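Putative cathepsin d (Ixodes ricinus, PDB 5N71) probably cleaves peptide bonds within protein chains, as a cathepsin D-like aspartic endopeptidase of the pepsin family. Local coordinates at residues A[75-80]-A[132-137]; A[83-88]-A[107-112]; A[232-237]-A[311-316]. All blocks are in the same frame, centred on the assembly; numbering follows the deposited sequence.

How the contacts relate
From the N terminus, 75-80 comes first, the outgoing arm of the flap hairpin, and 83-88 opens its return arm directly afterwards. Contact 2 closes first, when 107-112 comes back along 83-88 after 18 intervening residues. Contact 1 closes later at 132-137, over a 51-residue span that contains contact 2 entirely. The two touch through the flap: Phe75 O lies 2.8 Å from Gly86 N and Ile77 O 2.9 Å from Val84 N. Contact 3 follows in series, closing a 73-residue excursion and joining strand 233-234 to strand 312-314 in the C-terminal lobe; its centre is about 22 Å from that of contact 1, and it touches neither of the others.

Contact 1. Residues A[75-80]-A[132-137]; sequences FTIVYG and IAVDGV
The ring of Phe75 and the carboxylate of Asp135 stand with their planes 74° apart, OD2 of Asp135 coming obliquely to within 3.5 Å of CD1 of Phe75. Val134 CG2 also approaches the ring obliquely, 4.4 Å from CE1 of Phe75.

The polar link is made by the same carboxylate. Thr76 N donates to Asp135 OD2 over 3.1 Å with an N-H...O angle of 160°, on the syn side and tilted from the carboxylate plane. A water continues the grip, donating to Thr76 O at 2.6 Å and to Asp135 OD1 at 2.7 Å. With the amide on OD2 and the water on OD1, each carboxylate oxygen has a partner, which should restrain the group's rotation. With CG1 anti to its carbonyl carbon (chi1 -58°), Val134 has CG2 between N and C, and this branch packs 4.0 Å from Ile77 CD1. Arg73 holds the carbonyl of Asp135.

Phe75 and Ile77 bond through their backbones to the return strand, while Thr76 N bonds to the loop directly and Thr76 O through a water: the outgoing strand of the pepsin-type flap hairpin is thus tied along its other edge.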
loop_
_atom_site.group_PDB
_atom_site.type_symbol
_atom_site.label_atom_id
_atom_site.label_comp_id
_atom_site.label_asym_id
_atom_site.label_seq_id
_atom_site.Cartn_x
_atom_site.Cartn_y
_atom_site.Cartn_z
ATOM N N PHE A 75 15.447 -13.342 10.714
ATOM C CA PHE A 75 14.446 -12.644 9.922
ATOM C C PHE A 75 14.770 -12.797 8.429
ATOM O O PHE A 75 15.845 -12.392 7.971
ATOM C CB PHE A 75 14.434 -11.179 10.321
ATOM C CG PHE A 75 13.506 -10.326 9.503
ATOM C CD1 PHE A 75 12.125 -10.560 9.491
ATOM C CD2 PHE A 75 14.003 -9.265 8.754
ATOM C CE1 PHE A 75 11.274 -9.763 8.714
ATOM C CE2 PHE A 75 13.162 -8.491 7.962
ATOM C CZ PHE A 75 11.793 -8.724 7.964
ATOM N N THR A 76 13.847 -13.393 7.690
ATOM C CA THR A 76 13.925 -13.488 6.247
ATOM C C THR A 76 12.543 -13.326 5.639
ATOM O O THR A 76 11.610 -14.093 5.962
ATOM C CB THR A 76 14.554 -14.832 5.783
ATOM O OG1 THR A 76 15.882 -14.950 6.341
ATOM C CG2 THR A 76 14.679 -14.885 4.255
ATOM N N ILE A 77 12.427 -12.359 4.739
ATOM C CA ILE A 77 11.173 -12.110 4.012
ATOM C C ILE A 77 11.488 -11.834 2.554
ATOM O O ILE A 77 12.538 -11.268 2.236
ATOM C CB ILE A 77 10.362 -10.978 4.671
ATOM C CG1 ILE A 77 8.911 -10.877 4.164
ATOM C CG2 ILE A 77 11.087 -9.652 4.599
ATOM C CD1 ILE A 77 8.024 -10.078 5.104
ATOM N N VAL A 78 10.554 -12.269 1.686
ATOM C CA VAL A 78 10.599 -12.031 0.233
ATOM C C VAL A 78 9.295 -11.366 -0.188
ATOM O O VAL A 78 8.198 -11.862 0.082
ATOM C CB VAL A 78 10.773 -13.358 -0.539
ATOM C CG1 VAL A 78 10.717 -13.156 -2.066
ATOM C CG2 VAL A 78 12.077 -14.038 -0.122
ATOM N N TYR A 79 9.415 -10.218 -0.827
ATOM C CA TYR A 79 8.282 -9.543 -1.420
ATOM C C TYR A 79 8.278 -9.799 -2.931
ATOM O O TYR A 79 9.045 -10.606 -3.429
ATOM C CB TYR A 79 8.364 -8.052 -1.112
ATOM C CG TYR A 79 8.474 -7.693 0.378
ATOM C CD1 TYR A 79 7.378 -7.774 1.216
ATOM C CD2 TYR A 79 9.679 -7.235 0.925
ATOM C CE1 TYR A 79 7.476 -7.400 2.558
ATOM C CE2 TYR A 79 9.773 -6.873 2.247
ATOM C CZ TYR A 79 8.663 -6.951 3.065
ATOM O OH TYR A 79 8.769 -6.580 4.389
ATOM N N GLY A 80 7.367 -9.164 -3.650
ATOM C CA GLY A 80 7.365 -9.251 -5.103
ATOM C C GLY A 80 8.606 -8.586 -5.680
ATOM O O GLY A 80 9.257 -9.147 -6.555
ATOM N N ILE A 132 -0.250 -13.537 8.032
ATOM C CA ILE A 132 0.796 -13.456 7.019
ATOM C C ILE A 132 2.083 -12.806 7.525
ATOM O O ILE A 132 2.990 -12.528 6.733
ATOM C CB ILE A 132 0.322 -12.867 5.670
ATOM C CG1 ILE A 132 -0.024 -11.372 5.739
ATOM C CG2 ILE A 132 -0.912 -13.656 5.203
ATOM C CD1 ILE A 132 -0.176 -10.737 4.370
ATOM N N ALA A 133 2.206 -12.619 8.832
ATOM C CA ALA A 133 3.528 -12.220 9.391
ATOM C C ALA A 133 4.470 -13.396 9.307
ATOM O O ALA A 133 4.037 -14.529 9.513
ATOM C CB ALA A 133 3.413 -11.742 10.823
ATOM N N VAL A 134 5.724 -13.151 8.949
ATOM C CA VAL A 134 6.740 -14.235 9.033
ATOM C C VAL A 134 7.570 -14.158 10.316
ATOM O O VAL A 134 7.712 -13.088 10.948
ATOM C CB VAL A 134 7.691 -14.323 7.809
ATOM C CG1 VAL A 134 6.901 -14.538 6.544
ATOM C CG2 VAL A 134 8.613 -13.114 7.712
ATOM N N ASP A 135 8.118 -15.314 10.696
ATOM C CA ASP A 135 9.091 -15.421 11.798
ATOM C C ASP A 135 8.567 -15.237 13.233
ATOM O O ASP A 135 9.353 -15.102 14.186
ATOM C CB ASP A 135 10.327 -14.559 11.545
ATOM C CG ASP A 135 11.058 -14.956 10.273
ATOM O OD1 ASP A 135 11.207 -16.171 9.945
ATOM O OD2 ASP A 135 11.480 -14.047 9.557
ATOM N N GLY A 136 7.261 -15.308 13.415
ATOM C CA GLY A 136 6.713 -15.470 14.751
ATOM C C GLY A 136 6.586 -14.162 15.509
ATOM O O GLY A 136 6.431 -14.205 16.718
ATOM N N VAL A 137 6.627 -13.022 14.810
ATOM C CA VAL A 137 6.612 -11.705 15.468
ATOM C C VAL A 137 5.282 -11.005 15.183
ATOM O O VAL A 137 4.740 -11.074 14.069
ATOM C CB VAL A 137 7.819 -10.821 15.075
ATOM C CG1 VAL A 137 9.118 -11.393 15.686
ATOM C CG2 VAL A 137 7.951 -10.623 13.567
HETATM O O HOH W 1 11.613 -16.300 7.301
#

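Contact 2. Residues A[83-88]-A[107-112]; sequences NVEGFI and EALVVG
Glu85 O accepts from two successive amides, Leu109 N at 2.8 Å and Val110 N at 3.0 Å, the signature of a classic beta bulge in this antiparallel hairpin. Leu109 N lies in the carbonyl plane of Glu85, and Val110 N makes a nearly straight bond, with an N-H...O angle of 175°. Glu85 N returns a bond to Val110 O. On one side of the bulge Asn83 and Gly112 form a hydrogen-bonded pair; on the other Phe87 and Glu107 form another, with the register shifted by one residue.

Between them Gly86, which has no side chain, brings its CA within 3.2 Å of Glu107 O as a CA-H...O contact. Phe87 CG lies between its N and carbonyl carbon (chi1 61°), which brings one face of the ring over Glu107, whose CB is 3.9 Å from the ring centroid in a CH-pi contact. Leu109 CD1 meets the same ring at its edge, 4.1 Å from CD1 of Phe87. Elsewhere along the pair Val84 CG2 packs 3.7 Å from Ala108 CB.

A second shell surrounds these groups. The Glu107 carboxylate is held by Ser89 at OE2 and Ser46 at OE1, Trp43 of strand 42-45 touches Val84 and Ala108, and Leu116 of helix 114-117 packs on Val84 and Val111. At Leu109 the chain turns a corner, and just before it Glu107 N donates to Phe87 O over 2.7 Å, with a C=O...N angle of 168°.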
loop_
_atom_site.group_PDB
_atom_site.type_symbol
_atom_site.label_atom_id
_atom_site.label_comp_id
_atom_site.label_asym_id
_atom_site.label_seq_id
_atom_site.Cartn_x
_atom_site.Cartn_y
_atom_site.Cartn_z
ATOM N N ASN A 83 13.723 -8.504 -1.302
ATOM C CA ASN A 83 13.884 -9.457 -0.210
ATOM C C ASN A 83 14.737 -8.824 0.846
ATOM O O ASN A 83 15.526 -7.921 0.555
ATOM C CB ASN A 83 14.523 -10.770 -0.705
ATOM C CG ASN A 83 15.890 -10.546 -1.340
ATOM O OD1 ASN A 83 16.912 -10.564 -0.669
ATOM N ND2 ASN A 83 15.895 -10.275 -2.617
ATOM N N VAL A 84 14.549 -9.252 2.082
ATOM C CA VAL A 84 15.416 -8.775 3.125
ATOM C C VAL A 84 15.766 -9.869 4.115
ATOM O O VAL A 84 14.959 -10.744 4.370
ATOM C CB VAL A 84 14.982 -7.379 3.715
ATOM C CG1 VAL A 84 13.681 -6.852 3.199
ATOM C CG2 VAL A 84 15.204 -7.196 5.215
ATOM N N GLU A 85 16.978 -9.793 4.649
ATOM C CA GLU A 85 17.466 -10.775 5.619
ATOM C C GLU A 85 18.121 -10.024 6.762
ATOM O O GLU A 85 18.799 -9.007 6.543
ATOM C CB GLU A 85 18.455 -11.758 4.945
ATOM C CG GLU A 85 18.962 -12.920 5.835
ATOM C CD GLU A 85 20.179 -12.612 6.789
ATOM O OE1 GLU A 85 21.122 -11.785 6.487
ATOM O OE2 GLU A 85 20.214 -13.244 7.893
ATOM N N GLY A 86 17.953 -10.547 7.976
ATOM C CA GLY A 86 18.640 -10.034 9.153
ATOM C C GLY A 86 18.260 -10.783 10.429
ATOM O O GLY A 86 18.130 -12.025 10.409
ATOM N N PHE A 87 17.983 -10.063 11.511
ATOM C CA PHE A 87 17.576 -10.725 12.775
ATOM C C PHE A 87 16.580 -9.864 13.499
ATOM O O PHE A 87 16.488 -8.671 13.201
ATOM C CB PHE A 87 18.818 -11.035 13.633
ATOM C CG PHE A 87 19.584 -9.808 14.022
ATOM C CD1 PHE A 87 20.519 -9.267 13.151
ATOM C CD2 PHE A 87 19.291 -9.140 15.183
ATOM C CE1 PHE A 87 21.163 -8.070 13.449
ATOM C CE2 PHE A 87 19.959 -7.977 15.532
ATOM C CZ PHE A 87 20.903 -7.430 14.664
ATOM N N ILE A 88 15.832 -10.464 14.433
ATOM C CA ILE A 88 14.869 -9.753 15.266
ATOM C C ILE A 88 15.433 -9.075 16.526
ATOM O O ILE A 88 16.263 -9.644 17.234
ATOM C CB ILE A 88 13.735 -10.683 15.699
ATOM C CG1 ILE A 88 13.002 -11.274 14.484
ATOM C CG2 ILE A 88 12.745 -9.972 16.623
ATOM C CD1 ILE A 88 12.326 -10.272 13.536
ATOM N N GLU A 107 16.004 -6.216 12.074
ATOM C CA GLU A 107 17.231 -5.452 11.809
ATOM C C GLU A 107 17.840 -5.974 10.517
ATOM O O GLU A 107 18.309 -7.114 10.470
ATOM C CB GLU A 107 18.259 -5.588 12.948
ATOM C CG GLU A 107 17.835 -5.019 14.299
ATOM C CD GLU A 107 19.025 -4.550 15.167
ATOM O OE1 GLU A 107 19.993 -3.932 14.624
ATOM O OE2 GLU A 107 18.987 -4.769 16.402
ATOM N N ALA A 108 17.762 -5.181 9.450
ATOM C CA ALA A 108 18.145 -5.644 8.118
ATOM C C ALA A 108 19.667 -5.605 7.932
ATOM O O ALA A 108 20.316 -4.603 8.234
ATOM C CB ALA A 108 17.463 -4.834 7.015
ATOM N N LEU A 109 20.204 -6.726 7.446
ATOM C CA LEU A 109 21.609 -6.848 7.053
ATOM C C LEU A 109 21.793 -6.982 5.565
ATOM O O LEU A 109 22.739 -6.429 5.045
ATOM C CB LEU A 109 22.271 -8.073 7.742
ATOM C CG LEU A 109 22.291 -8.072 9.258
ATOM C CD1 LEU A 109 22.905 -9.373 9.793
ATOM C CD2 LEU A 109 23.023 -6.873 9.860
ATOM N N VAL A 110 20.927 -7.744 4.880
ATOM C CA VAL A 110 20.997 -7.963 3.428
ATOM C C VAL A 110 19.656 -7.538 2.803
ATOM O O VAL A 110 18.599 -8.004 3.236
ATOM C CB VAL A 110 21.274 -9.447 3.070
ATOM C CG1 VAL A 110 21.338 -9.672 1.547
ATOM C CG2 VAL A 110 22.568 -9.944 3.717
ATOM N N VAL A 111 19.702 -6.653 1.803
ATOM C CA VAL A 111 18.505 -6.200 1.078
ATOM C C VAL A 111 18.744 -6.401 -0.419
ATOM O O VAL A 111 19.800 -6.038 -0.888
ATOM C CB VAL A 111 18.201 -4.724 1.377
ATOM C CG1 VAL A 111 17.023 -4.217 0.552
ATOM C CG2 VAL A 111 17.924 -4.518 2.866
ATOM N N GLY A 112 17.787 -7.015 -1.115
ATOM C CA GLY A 112 17.759 -7.135 -2.582
ATOM C C GLY A 112 16.537 -6.460 -3.201
ATOM O O GLY A 112 15.477 -6.278 -2.555
#

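Contact 3. Residues A[232-237]-A[311-316]; sequences LITGPP and LWILGD
Thr234 O receives Ile313 N over 2.8 Å, with an N-H...O angle of 160° and the donor tilted from the carbonyl plane; Trp312 CA adds a CA-H...O contact to the same oxygen at 3.2 Å. The return bond, Thr234 N to Ile313 O at 2.9 Å, lies in the carbonyl plane on a lone pair, so this antiparallel pair is hydrogen-bonded in both directions. Beyond it Gly315 N gives Leu232 O just a weak bond.

The Thr234 and Ile313 side chains run alongside one another in the same direction, their CB atoms 4.0 Å apart. The Trp312 indole takes two CH-pi contacts over one side: Pro236 CD is 3.6 Å from the centroid of the five-membered ring, and Gly235 CA is 4.0 Å from that of the six-membered ring. Ile233 CG2 reaches the edge of the indole, 4.0 Å from CE3 of Trp312.

Strand 312-314 also runs parallel to strand 222-226, which leads to Asn227, the predicted active-site residue; this is the psi motif of pepsin-like proteases, with Ile313-Leu314-Gly315 as the hydrophobic-hydrophobic-Gly motif. Two backbone bonds and CH-pi contacts over one indole face are consistent with a well-fixed strand, whose Ile313 side chain comes about 4 Å from that of Asn227.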
loop_
_atom_site.group_PDB
_atom_site.type_symbol
_atom_site.label_atom_id
_atom_site.label_comp_id
_atom_site.label_asym_id
_atom_site.label_seq_id
_atom_site.Cartn_x
_atom_site.Cartn_y
_atom_site.Cartn_z
ATOM N N LEU A 232 0.183 0.652 -8.659
ATOM C CA LEU A 232 -0.774 0.461 -9.741
ATOM C C LEU A 232 -1.903 -0.469 -9.364
ATOM O O LEU A 232 -2.026 -0.896 -8.203
ATOM C CB LEU A 232 -0.020 -0.052 -10.986
ATOM C CG LEU A 232 1.162 0.814 -11.459
ATOM C CD1 LEU A 232 1.701 0.300 -12.797
ATOM C CD2 LEU A 232 0.823 2.286 -11.622
ATOM N N ILE A 233 -2.761 -0.760 -10.318
ATOM C CA ILE A 233 -3.736 -1.826 -10.190
ATOM C C ILE A 233 -3.205 -3.039 -10.962
ATOM O O ILE A 233 -2.949 -2.951 -12.191
ATOM C CB ILE A 233 -5.129 -1.397 -10.704
ATOM C CG1 ILE A 233 -5.724 -0.330 -9.797
ATOM C CG2 ILE A 233 -6.062 -2.588 -10.793
ATOM C CD1 ILE A 233 -7.019 0.262 -10.353
ATOM N N THR A 234 -3.097 -4.174 -10.278
ATOM C CA THR A 234 -2.694 -5.411 -10.922
ATOM C C THR A 234 -3.938 -6.279 -11.048
ATOM O O THR A 234 -4.841 -6.228 -10.183
ATOM C CB THR A 234 -1.525 -6.090 -10.145
ATOM O OG1 THR A 234 -0.357 -5.275 -10.281
ATOM C CG2 THR A 234 -1.167 -7.427 -10.749
ATOM N N GLY A 235 -4.019 -7.065 -12.122
ATOM C CA GLY A 235 -5.118 -7.997 -12.320
ATOM C C GLY A 235 -4.669 -9.325 -12.900
ATOM O O GLY A 235 -3.513 -9.449 -13.297
ATOM N N PRO A 236 -5.575 -10.308 -12.960
ATOM C CA PRO A 236 -5.267 -11.578 -13.612
ATOM C C PRO A 236 -4.770 -11.288 -15.044
ATOM O O PRO A 236 -5.358 -10.416 -15.707
ATOM C CB PRO A 236 -6.605 -12.318 -13.663
ATOM C CG PRO A 236 -7.593 -11.529 -12.918
ATOM C CD PRO A 236 -6.966 -10.205 -12.528
ATOM N N PRO A 237 -3.683 -11.938 -15.484
ATOM C CA PRO A 237 -3.020 -11.453 -16.693
ATOM C C PRO A 237 -3.857 -11.418 -17.951
ATOM O O PRO A 237 -3.748 -10.439 -18.717
ATOM C CB PRO A 237 -1.798 -12.375 -16.839
ATOM C CG PRO A 237 -2.186 -13.608 -16.068
ATOM C CD PRO A 237 -2.967 -13.080 -14.896
ATOM N N LEU A 311 -5.676 -12.329 -8.411
ATOM C CA LEU A 311 -6.284 -11.208 -7.661
ATOM C C LEU A 311 -6.269 -9.916 -8.435
ATOM O O LEU A 311 -5.337 -9.644 -9.200
ATOM C CB LEU A 311 -5.548 -10.944 -6.340
ATOM C CG LEU A 311 -5.566 -11.978 -5.229
ATOM C CD1 LEU A 311 -4.578 -11.597 -4.127
ATOM C CD2 LEU A 311 -6.978 -12.100 -4.658
ATOM N N TRP A 312 -7.295 -9.094 -8.209
ATOM C CA TRP A 312 -7.176 -7.682 -8.492
ATOM C C TRP A 312 -6.533 -7.020 -7.262
ATOM O O TRP A 312 -7.099 -7.069 -6.137
ATOM C CB TRP A 312 -8.540 -7.088 -8.817
ATOM C CG TRP A 312 -9.091 -7.574 -10.130
ATOM C CD1 TRP A 312 -9.845 -8.676 -10.332
ATOM C CD2 TRP A 312 -8.869 -6.989 -11.429
ATOM N NE1 TRP A 312 -10.137 -8.816 -11.665
ATOM C CE2 TRP A 312 -9.557 -7.785 -12.358
ATOM C CE3 TRP A 312 -8.173 -5.860 -11.880
ATOM C CZ2 TRP A 312 -9.549 -7.506 -13.743
ATOM C CZ3 TRP A 312 -8.171 -5.561 -13.238
ATOM C CH2 TRP A 312 -8.866 -6.385 -14.157
ATOM N N ILE A 313 -5.348 -6.467 -7.462
ATOM C CA ILE A 313 -4.562 -5.854 -6.412
ATOM C C ILE A 313 -4.755 -4.354 -6.612
ATOM O O ILE A 313 -4.251 -3.776 -7.596
ATOM C CB ILE A 313 -3.083 -6.246 -6.484
ATOM C CG1 ILE A 313 -2.922 -7.758 -6.449
ATOM C CG2 ILE A 313 -2.291 -5.575 -5.378
ATOM C CD1 ILE A 313 -1.495 -8.173 -6.711
ATOM N N LEU A 314 -5.563 -3.767 -5.720
ATOM C CA LEU A 314 -5.901 -2.343 -5.781
ATOM C C LEU A 314 -4.917 -1.507 -4.993
ATOM O O LEU A 314 -4.988 -1.401 -3.747
ATOM C CB LEU A 314 -7.332 -2.103 -5.298
ATOM C CG LEU A 314 -8.409 -2.980 -5.927
ATOM C CD1 LEU A 314 -9.765 -2.774 -5.280
ATOM C CD2 LEU A 314 -8.507 -2.766 -7.437
ATOM N N GLY A 315 -4.008 -0.906 -5.731
ATOM C CA GLY A 315 -2.944 -0.089 -5.213
ATOM C C GLY A 315 -3.314 1.375 -5.263
ATOM O O GLY A 315 -4.492 1.677 -5.387
ATOM N N ASP A 316 -2.302 2.236 -5.234
ATOM C CA ASP A 316 -2.472 3.688 -5.065
ATOM C C ASP A 316 -3.402 4.338 -6.108
ATOM O O ASP A 316 -4.146 5.269 -5.791
ATOM C CB ASP A 316 -1.134 4.375 -5.090
ATOM C CG ASP A 316 -0.199 3.958 -3.920
ATOM O OD1 ASP A 316 -0.680 3.488 -2.859
ATOM O OD2 ASP A 316 1.023 4.079 -4.102
#